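PDB 5LMG: DNA topoisomerase 2-associated protein PAT1 from Saccharomyces cerevisiae, which activates mRNA decapping and represses translation, its C-terminal domain directly binding the decapping enzyme Dcp2 and the exonuclease Xrn1. Local coordinates for residues D273-A286 against K344-M356. The protein carries 2 engineered substitutions. Numbering follows the deposited sequence.
Engineered in segment 273-286: Ala279 (natural residue Gln), Ala286 (natural residue Leu). With EDO (1,2-ethanediol), chain H.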
ATOM      1  N   ASP A 273     -10.504  -1.037  -8.478  1.00 51.30           N
ATOM      2  CA  ASP A 273     -10.531  -1.014  -7.011  1.00 50.48           C
ATOM      3  C   ASP A 273      -9.575   0.080  -6.512  1.00 50.95           C
ATOM      4  O   ASP A 273      -8.354  -0.047  -6.653  1.00 49.98           O
ATOM      5  CB  ASP A 273     -10.177  -2.387  -6.411  1.00 52.23           C
ATOM      6  CG  ASP A 273     -10.506  -2.565  -4.933  1.00 66.12           C
ATOM      7  OD1 ASP A 273     -10.694  -1.545  -4.232  1.00 66.60           O
ATOM      8  OD2 ASP A 273     -10.547  -3.726  -4.472  1.00 73.82           O
ATOM      9  N   GLU A 274     -10.144   1.166  -5.961  1.00 46.03           N
ATOM     10  CA  GLU A 274      -9.355   2.284  -5.445  1.00 45.22           C
ATOM     11  C   GLU A 274      -9.492   2.453  -3.923  1.00 45.61           C
ATOM     12  O   GLU A 274      -9.115   3.511  -3.382  1.00 41.64           O
ATOM     13  CB  GLU A 274      -9.659   3.583  -6.219  1.00 46.63           C
ATOM     14  CG  GLU A 274      -9.133   3.528  -7.648  1.00 56.90           C
ATOM     15  CD  GLU A 274      -8.981   4.824  -8.421  1.00 71.91           C
ATOM     16  OE1 GLU A 274      -9.760   5.770  -8.173  1.00 62.01           O
ATOM     17  OE2 GLU A 274      -8.113   4.870  -9.322  1.00 67.88           O
ATOM     18  N   ALA A 275      -9.971   1.383  -3.227  1.00 42.16           N
ATOM     19  CA  ALA A 275     -10.139   1.338  -1.765  1.00 42.17           C
ATOM     20  C   ALA A 275      -8.846   1.664  -1.019  1.00 44.42           C
ATOM     21  O   ALA A 275      -8.890   2.424  -0.051  1.00 42.81           O
ATOM     22  CB  ALA A 275     -10.679  -0.013  -1.319  1.00 43.36           C
ATOM     23  N   TYR A 276      -7.693   1.143  -1.508  1.00 40.40           N
ATOM     24  CA  TYR A 276      -6.362   1.397  -0.936  1.00 40.22           C
ATOM     25  C   TYR A 276      -5.971   2.904  -1.017  1.00 41.40           C
ATOM     26  O   TYR A 276      -5.172   3.358  -0.200  1.00 39.51           O
ATOM     27  CB  TYR A 276      -5.291   0.515  -1.620  1.00 41.20           C
ATOM     28  CG  TYR A 276      -4.927   0.952  -3.023  1.00 43.17           C
ATOM     29  CD1 TYR A 276      -5.772   0.686  -4.097  1.00 45.44           C
ATOM     30  CD2 TYR A 276      -3.733   1.623  -3.279  1.00 43.76           C
ATOM     31  CE1 TYR A 276      -5.458   1.110  -5.388  1.00 47.60           C
ATOM     32  CE2 TYR A 276      -3.405   2.047  -4.569  1.00 44.51           C
ATOM     33  CZ  TYR A 276      -4.266   1.774  -5.622  1.00 50.57           C
ATOM     34  OH  TYR A 276      -3.973   2.178  -6.899  1.00 50.26           O
ATOM     35  N   ILE A 277      -6.503   3.652  -2.014  1.00 37.19           N
ATOM     36  CA  ILE A 277      -6.216   5.091  -2.160  1.00 36.92           C
ATOM     37  C   ILE A 277      -6.948   5.854  -1.060  1.00 40.20           C
ATOM     38  O   ILE A 277      -6.342   6.697  -0.395  1.00 37.66           O
ATOM     39  CB  ILE A 277      -6.542   5.647  -3.580  1.00 40.10           C
ATOM     40  CG1 ILE A 277      -5.733   4.914  -4.675  1.00 40.14           C
ATOM     41  CG2 ILE A 277      -6.301   7.165  -3.629  1.00 41.83           C
ATOM     42  CD1 ILE A 277      -6.145   5.200  -6.134  1.00 40.83           C
ATOM     43  N   TRP A 278      -8.260   5.554  -0.883  1.00 39.32           N
ATOM     44  CA  TRP A 278      -9.080   6.198   0.151  1.00 39.82           C
ATOM     45  C   TRP A 278      -8.624   5.793   1.551  1.00 42.46           C
ATOM     46  O   TRP A 278      -8.755   6.601   2.462  1.00 42.08           O
ATOM     47  CB  TRP A 278     -10.585   5.950  -0.077  1.00 38.85           C
ATOM     48  CG  TRP A 278     -11.080   6.502  -1.386  1.00 39.63           C
ATOM     49  CD1 TRP A 278     -11.353   5.791  -2.521  1.00 42.22           C
ATOM     50  CD2 TRP A 278     -11.237   7.890  -1.732  1.00 39.41           C
ATOM     51  NE1 TRP A 278     -11.702   6.645  -3.542  1.00 42.01           N
ATOM     52  CE2 TRP A 278     -11.619   7.943  -3.092  1.00 43.71           C
ATOM     53  CE3 TRP A 278     -11.091   9.099  -1.022  1.00 40.77           C
ATOM     54  CZ2 TRP A 278     -11.891   9.154  -3.749  1.00 43.37           C
ATOM     55  CZ3 TRP A 278     -11.328  10.300  -1.681  1.00 42.42           C
ATOM     56  CH2 TRP A 278     -11.721  10.322  -3.028  1.00 42.96           C
ATOM     57  N   ALA A 279      -8.051   4.569   1.714  1.00 39.65           N
ATOM     58  CA  ALA A 279      -7.505   4.090   2.997  1.00 39.00           C
ATOM     59  C   ALA A 279      -6.251   4.903   3.344  1.00 40.28           C
ATOM     60  O   ALA A 279      -6.097   5.331   4.490  1.00 37.86           O
ATOM     61  CB  ALA A 279      -7.193   2.602   2.934  1.00 39.20           C
ATOM     62  N   PHE A 280      -5.395   5.173   2.344  1.00 36.77           N
ATOM     63  CA  PHE A 280      -4.224   6.024   2.526  1.00 36.83           C
ATOM     64  C   PHE A 280      -4.650   7.447   2.937  1.00 39.09           C
ATOM     65  O   PHE A 280      -4.096   7.981   3.897  1.00 36.54           O
ATOM     66  CB  PHE A 280      -3.351   6.082   1.253  1.00 38.86           C
ATOM     67  CG  PHE A 280      -2.323   7.199   1.286  1.00 40.22           C
ATOM     68  CD1 PHE A 280      -1.141   7.061   2.014  1.00 42.72           C
ATOM     69  CD2 PHE A 280      -2.550   8.397   0.614  1.00 41.49           C
ATOM     70  CE1 PHE A 280      -0.200   8.097   2.060  1.00 43.65           C
ATOM     71  CE2 PHE A 280      -1.623   9.442   0.681  1.00 44.65           C
ATOM     72  CZ  PHE A 280      -0.443   9.283   1.394  1.00 43.35           C
ATOM     73  N   LEU A 281      -5.634   8.043   2.206  1.00 36.95           N
ATOM     74  CA  LEU A 281      -6.124   9.405   2.461  1.00 37.26           C
ATOM     75  C   LEU A 281      -6.747   9.524   3.844  1.00 40.97           C
ATOM     76  O   LEU A 281      -6.599  10.558   4.469  1.00 39.42           O
ATOM     77  CB  LEU A 281      -7.114   9.868   1.379  1.00 37.19           C
ATOM     78  CG  LEU A 281      -6.544  10.188  -0.006  1.00 40.51           C
ATOM     79  CD1 LEU A 281      -7.663  10.368  -1.023  1.00 40.18           C
ATOM     80  CD2 LEU A 281      -5.659  11.454   0.020  1.00 41.71           C
ATOM     81  N   ALA A 282      -7.430   8.451   4.318  1.00 38.43           N
ATOM     82  CA  ALA A 282      -8.059   8.390   5.635  1.00 38.00           C
ATOM     83  C   ALA A 282      -6.969   8.404   6.713  1.00 41.25           C
ATOM     84  O   ALA A 282      -7.082   9.172   7.668  1.00 40.13           O
ATOM     85  CB  ALA A 282      -8.917   7.136   5.759  1.00 39.10           C
ATOM     86  N   SER A 283      -5.883   7.620   6.531  1.00 38.03           N
ATOM     87  CA  SER A 283      -4.791   7.599   7.516  1.00 38.27           C
ATOM     88  C   SER A 283      -3.999   8.910   7.528  1.00 41.56           C
ATOM     89  O   SER A 283      -3.623   9.380   8.609  1.00 40.25           O
ATOM     90  CB  SER A 283      -3.881   6.389   7.324  1.00 42.02           C
ATOM     91  OG  SER A 283      -3.101   6.523   6.148  1.00 56.03           O
ATOM     92  N   LEU A 284      -3.806   9.536   6.342  1.00 38.35           N
ATOM     93  CA  LEU A 284      -3.105  10.826   6.212  1.00 37.97           C
ATOM     94  C   LEU A 284      -3.911  11.924   6.924  1.00 42.11           C
ATOM     95  O   LEU A 284      -3.345  12.646   7.751  1.00 42.13           O
ATOM     96  CB  LEU A 284      -2.856  11.168   4.720  1.00 37.94           C
ATOM     97  CG  LEU A 284      -1.981  12.405   4.388  1.00 42.15           C
ATOM     98  CD1 LEU A 284      -0.500  12.203   4.767  1.00 41.27           C
ATOM     99  CD2 LEU A 284      -2.116  12.775   2.920  1.00 41.44           C
ATOM    100  N   ALA A 285      -5.240  11.980   6.682  1.00 39.60           N
ATOM    101  CA  ALA A 285      -6.150  12.949   7.302  1.00 40.34           C
ATOM    102  C   ALA A 285      -6.261  12.808   8.834  1.00 45.76           C
ATOM    103  O   ALA A 285      -6.257  13.825   9.536  1.00 44.95           O
ATOM    104  CB  ALA A 285      -7.524  12.863   6.661  1.00 41.07           C
ATOM    105  N   ALA A 286      -6.365  11.550   9.333  1.00 44.14           N
ATOM    106  CA  ALA A 286      -6.507  11.175  10.748  1.00 44.31           C
ATOM    107  C   ALA A 286      -5.360  11.639  11.627  1.00 49.28           C
ATOM    108  O   ALA A 286      -5.613  12.010  12.768  1.00 50.40           O
ATOM    109  CB  ALA A 286      -6.709   9.666  10.890  1.00 44.45           C
ATOM    110  N   LYS A 344     -19.920  -0.128  -2.222  1.00 39.46           N
ATOM    111  CA  LYS A 344     -18.467  -0.159  -2.115  1.00 39.09           C
ATOM    112  C   LYS A 344     -17.914   1.277  -2.201  1.00 42.52           C
ATOM    113  O   LYS A 344     -17.120   1.658  -1.342  1.00 40.54           O
ATOM    114  CB  LYS A 344     -17.846  -1.063  -3.197  1.00 40.76           C
ATOM    115  CG  LYS A 344     -16.331  -1.193  -3.053  1.00 51.39           C
ATOM    116  CD  LYS A 344     -15.710  -2.157  -4.058  1.00 57.19           C
ATOM    117  CE  LYS A 344     -14.229  -2.358  -3.812  1.00 62.26           C
ATOM    118  NZ  LYS A 344     -13.433  -1.119  -4.036  1.00 68.77           N
ATOM    119  N   LEU A 345     -18.354   2.059  -3.224  1.00 40.54           N
ATOM    120  CA  LEU A 345     -17.949   3.454  -3.437  1.00 40.68           C
ATOM    121  C   LEU A 345     -18.335   4.338  -2.244  1.00 44.24           C
ATOM    122  O   LEU A 345     -17.512   5.127  -1.801  1.00 41.78           O
ATOM    123  CB  LEU A 345     -18.517   4.028  -4.763  1.00 41.00           C
ATOM    124  CG  LEU A 345     -18.004   3.395  -6.070  1.00 45.44           C
ATOM    125  CD1 LEU A 345     -18.770   3.930  -7.295  1.00 45.84           C
ATOM    126  CD2 LEU A 345     -16.480   3.570  -6.243  1.00 46.63           C
ATOM    127  N   TYR A 346     -19.558   4.153  -1.689  1.00 43.72           N
ATOM    128  CA  TYR A 346     -20.054   4.870  -0.507  1.00 44.53           C
ATOM    129  C   TYR A 346     -19.120   4.642   0.690  1.00 46.88           C
ATOM    130  O   TYR A 346     -18.681   5.609   1.317  1.00 44.03           O
ATOM    131  CB  TYR A 346     -21.462   4.376  -0.106  1.00 47.17           C
ATOM    132  CG  TYR A 346     -22.628   4.805  -0.977  1.00 51.03           C
ATOM    133  CD1 TYR A 346     -22.490   5.823  -1.916  1.00 53.14           C
ATOM    134  CD2 TYR A 346     -23.880   4.215  -0.834  1.00 53.11           C
ATOM    135  CE1 TYR A 346     -23.570   6.242  -2.691  1.00 55.46           C
ATOM    136  CE2 TYR A 346     -24.970   4.637  -1.593  1.00 54.89           C
ATOM    137  CZ  TYR A 346     -24.807   5.640  -2.533  1.00 64.39           C
ATOM    138  OH  TYR A 346     -25.876   6.031  -3.305  1.00 70.10           O
ATOM    139  N   GLN A 347     -18.813   3.350   0.976  1.00 43.50           N
ATOM    140  CA  GLN A 347     -17.982   2.896   2.090  1.00 42.82           C
ATOM    141  C   GLN A 347     -16.530   3.361   1.984  1.00 45.82           C
ATOM    142  O   GLN A 347     -15.983   3.811   2.993  1.00 44.81           O
ATOM    143  CB  GLN A 347     -18.057   1.372   2.261  1.00 43.99           C
ATOM    144  CG  GLN A 347     -19.400   0.855   2.774  1.00 54.31           C
ATOM    145  CD  GLN A 347     -19.662  -0.588   2.384  1.00 64.41           C
ATOM    146  OE1 GLN A 347     -18.746  -1.375   2.095  1.00 55.08           O
ATOM    147  NE2 GLN A 347     -20.933  -0.964   2.357  1.00 55.75           N
ATOM    148  N   ASP A 348     -15.912   3.259   0.782  1.00 41.83           N
ATOM    149  CA  ASP A 348     -14.518   3.668   0.562  1.00 42.12           C
ATOM    150  C   ASP A 348     -14.351   5.174   0.770  1.00 46.97           C
ATOM    151  O   ASP A 348     -13.428   5.597   1.465  1.00 46.41           O
ATOM    152  CB  ASP A 348     -14.005   3.237  -0.825  1.00 43.81           C
ATOM    153  CG  ASP A 348     -13.881   1.732  -1.022  1.00 56.32           C
ATOM    154  OD1 ASP A 348     -14.008   0.981  -0.018  1.00 56.47           O
ATOM    155  OD2 ASP A 348     -13.670   1.302  -2.177  1.00 61.36           O
ATOM    156  N   LEU A 349     -15.286   5.966   0.232  1.00 43.33           N
ATOM    157  CA  LEU A 349     -15.280   7.412   0.395  1.00 43.52           C
ATOM    158  C   LEU A 349     -15.562   7.808   1.868  1.00 46.91           C
ATOM    159  O   LEU A 349     -14.851   8.659   2.398  1.00 46.63           O
ATOM    160  CB  LEU A 349     -16.264   8.079  -0.586  1.00 43.67           C
ATOM    161  CG  LEU A 349     -16.458   9.606  -0.488  1.00 47.98           C
ATOM    162  CD1 LEU A 349     -15.142  10.373  -0.689  1.00 47.17           C
ATOM    163  CD2 LEU A 349     -17.512  10.077  -1.479  1.00 48.41           C
ATOM    164  N   ASN A 350     -16.544   7.160   2.531  1.00 42.54           N
ATOM    165  CA  ASN A 350     -16.860   7.455   3.935  1.00 43.13           C
ATOM    166  C   ASN A 350     -15.733   7.086   4.904  1.00 45.05           C
ATOM    167  O   ASN A 350     -15.627   7.717   5.946  1.00 44.08           O
ATOM    168  CB  ASN A 350     -18.196   6.852   4.368  1.00 44.24           C
ATOM    169  CG  ASN A 350     -19.346   7.718   3.940  1.00 60.56           C
ATOM    170  OD1 ASN A 350     -19.333   8.938   4.119  1.00 58.78           O
ATOM    171  ND2 ASN A 350     -20.363   7.115   3.350  1.00 47.31           N
ATOM    172  N   LEU A 351     -14.853   6.131   4.543  1.00 41.40           N
ATOM    173  CA  LEU A 351     -13.671   5.791   5.345  1.00 41.57           C
ATOM    174  C   LEU A 351     -12.809   7.066   5.507  1.00 44.49           C
ATOM    175  O   LEU A 351     -12.388   7.395   6.617  1.00 43.21           O
ATOM    176  CB  LEU A 351     -12.852   4.657   4.664  1.00 41.58           C
ATOM    177  CG  LEU A 351     -11.497   4.250   5.304  1.00 46.60           C
ATOM    178  CD1 LEU A 351     -11.667   3.780   6.756  1.00 47.16           C
ATOM    179  CD2 LEU A 351     -10.830   3.147   4.498  1.00 48.69           C
ATOM    180  N   PHE A 352     -12.632   7.813   4.397  1.00 41.59           N
ATOM    181  CA  PHE A 352     -11.872   9.055   4.353  1.00 40.66           C
ATOM    182  C   PHE A 352     -12.629  10.211   5.006  1.00 44.52           C
ATOM    183  O   PHE A 352     -12.062  10.871   5.866  1.00 44.23           O
ATOM    184  CB  PHE A 352     -11.471   9.395   2.903  1.00 41.90           C
ATOM    185  CG  PHE A 352     -10.918  10.786   2.666  1.00 43.38           C
ATOM    186  CD1 PHE A 352      -9.798  11.240   3.361  1.00 45.32           C
ATOM    187  CD2 PHE A 352     -11.485  11.623   1.711  1.00 45.69           C
ATOM    188  CE1 PHE A 352      -9.267  12.513   3.114  1.00 46.61           C
ATOM    189  CE2 PHE A 352     -10.959  12.902   1.475  1.00 48.05           C
ATOM    190  CZ  PHE A 352      -9.849  13.330   2.169  1.00 46.11           C
ATOM    191  N   LEU A 353     -13.898  10.443   4.604  1.00 41.62           N
ATOM    192  CA  LEU A 353     -14.720  11.558   5.081  1.00 41.97           C
ATOM    193  C   LEU A 353     -14.996  11.550   6.583  1.00 45.75           C
ATOM    194  O   LEU A 353     -14.850  12.603   7.214  1.00 44.14           O
ATOM    195  CB  LEU A 353     -16.047  11.672   4.300  1.00 41.77           C
ATOM    196  CG  LEU A 353     -15.980  12.072   2.824  1.00 45.57           C
ATOM    197  CD1 LEU A 353     -17.378  12.029   2.202  1.00 45.23           C
ATOM    198  CD2 LEU A 353     -15.364  13.469   2.644  1.00 48.78           C
ATOM    199  N   ASN A 354     -15.408  10.378   7.149  1.00 43.05           N
ATOM    200  CA  ASN A 354     -15.734  10.215   8.580  1.00 43.95           C
ATOM    201  C   ASN A 354     -14.612  10.630   9.512  1.00 49.90           C
ATOM    202  O   ASN A 354     -14.875  11.215  10.557  1.00 50.51           O
ATOM    203  CB  ASN A 354     -16.209   8.805   8.916  1.00 41.38           C
ATOM    204  CG  ASN A 354     -17.475   8.355   8.205  1.00 52.10           C
ATOM    205  OD1 ASN A 354     -18.225   9.123   7.579  1.00 44.74           O
ATOM    206  ND2 ASN A 354     -17.740   7.085   8.299  1.00 42.58           N
ATOM    207  N   VAL A 355     -13.369  10.347   9.114  1.00 47.56           N
ATOM    208  CA  VAL A 355     -12.133  10.684   9.824  1.00 48.48           C
ATOM    209  C   VAL A 355     -12.050  12.222  10.084  1.00 51.44           C
ATOM    210  O   VAL A 355     -11.572  12.657  11.135  1.00 51.29           O
ATOM    211  CB  VAL A 355     -10.952  10.086   9.012  1.00 52.42           C
ATOM    212  CG1 VAL A 355      -9.724  10.976   9.017  1.00 52.59           C
ATOM    213  CG2 VAL A 355     -10.624   8.667   9.477  1.00 51.91           C
ATOM    214  N   MET A 356     -12.605  13.016   9.162  1.00 46.81           N
ATOM    215  CA  MET A 356     -12.660  14.471   9.266  1.00 46.15           C
ATOM    216  C   MET A 356     -14.020  14.976   9.788  1.00 50.31           C
ATOM    217  O   MET A 356     -14.294  16.174   9.726  1.00 51.57           O
ATOM    218  CB  MET A 356     -12.338  15.095   7.913  1.00 47.78           C
ATOM    219  CG  MET A 356     -10.909  14.858   7.458  1.00 50.21           C
ATOM    220  SD  MET A 356     -10.654  15.352   5.746  1.00 53.04           S
ATOM    221  CE  MET A 356     -11.973  14.387   4.910  1.00 49.91           C
TER
HETATM  222  C1  EDO H 804      -9.918   8.224 -11.243  1.00 66.28           C
HETATM  223  O1  EDO H 804     -10.368   8.145  -9.898  1.00 65.04           O
HETATM  224  C2  EDO H 804      -8.375   8.325 -11.259  1.00 67.62           C
HETATM  225  O2  EDO H 804      -7.759   7.101 -10.844  1.00 65.39           O
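Phe352 fits as a knob into a hole formed by Trp278, Leu281, Ala282 and Ala285. With CG anti to the backbone N (chi1 168°), its ring lies against helix 275-286. Leu281 CB makes an off-centre CH-pi contact, 4.1 Å from the centroid of the Phe352 ring. Trp278 CZ3 touches Phe352 CD2 at 3.6 Å, with the six-membered ring and the phenyl plane at 41°. Leu349 CD1 covers one face of the indole in a CH-pi contact. Small Ala282 lets the backbones come close, with its CA 4.1 Å from Phe352 CA. This part is buried. The polar end is more open. There Lys344 NZ forms salt bridges to two carboxylates, 2.8 Å from Asp273 OD1 and 3.1 Å from Asp348 OD2. It meets Asp273 from above the carboxylate plane, while Ala275 N donates a hydrogen bond to the same oxygen from the opposite face, making an Asx turn. A methionine in place of Lys344 would probably leave these two acids without their shared countercharge. Leu351, with CD2 against engineered Ala279, lines the exposed flank. Segments 275-286 and 344-355 form a nearly parallel helix pair (8°, axes 8.0 Å apart) within the alpha-helical Pat1 C-terminal domain.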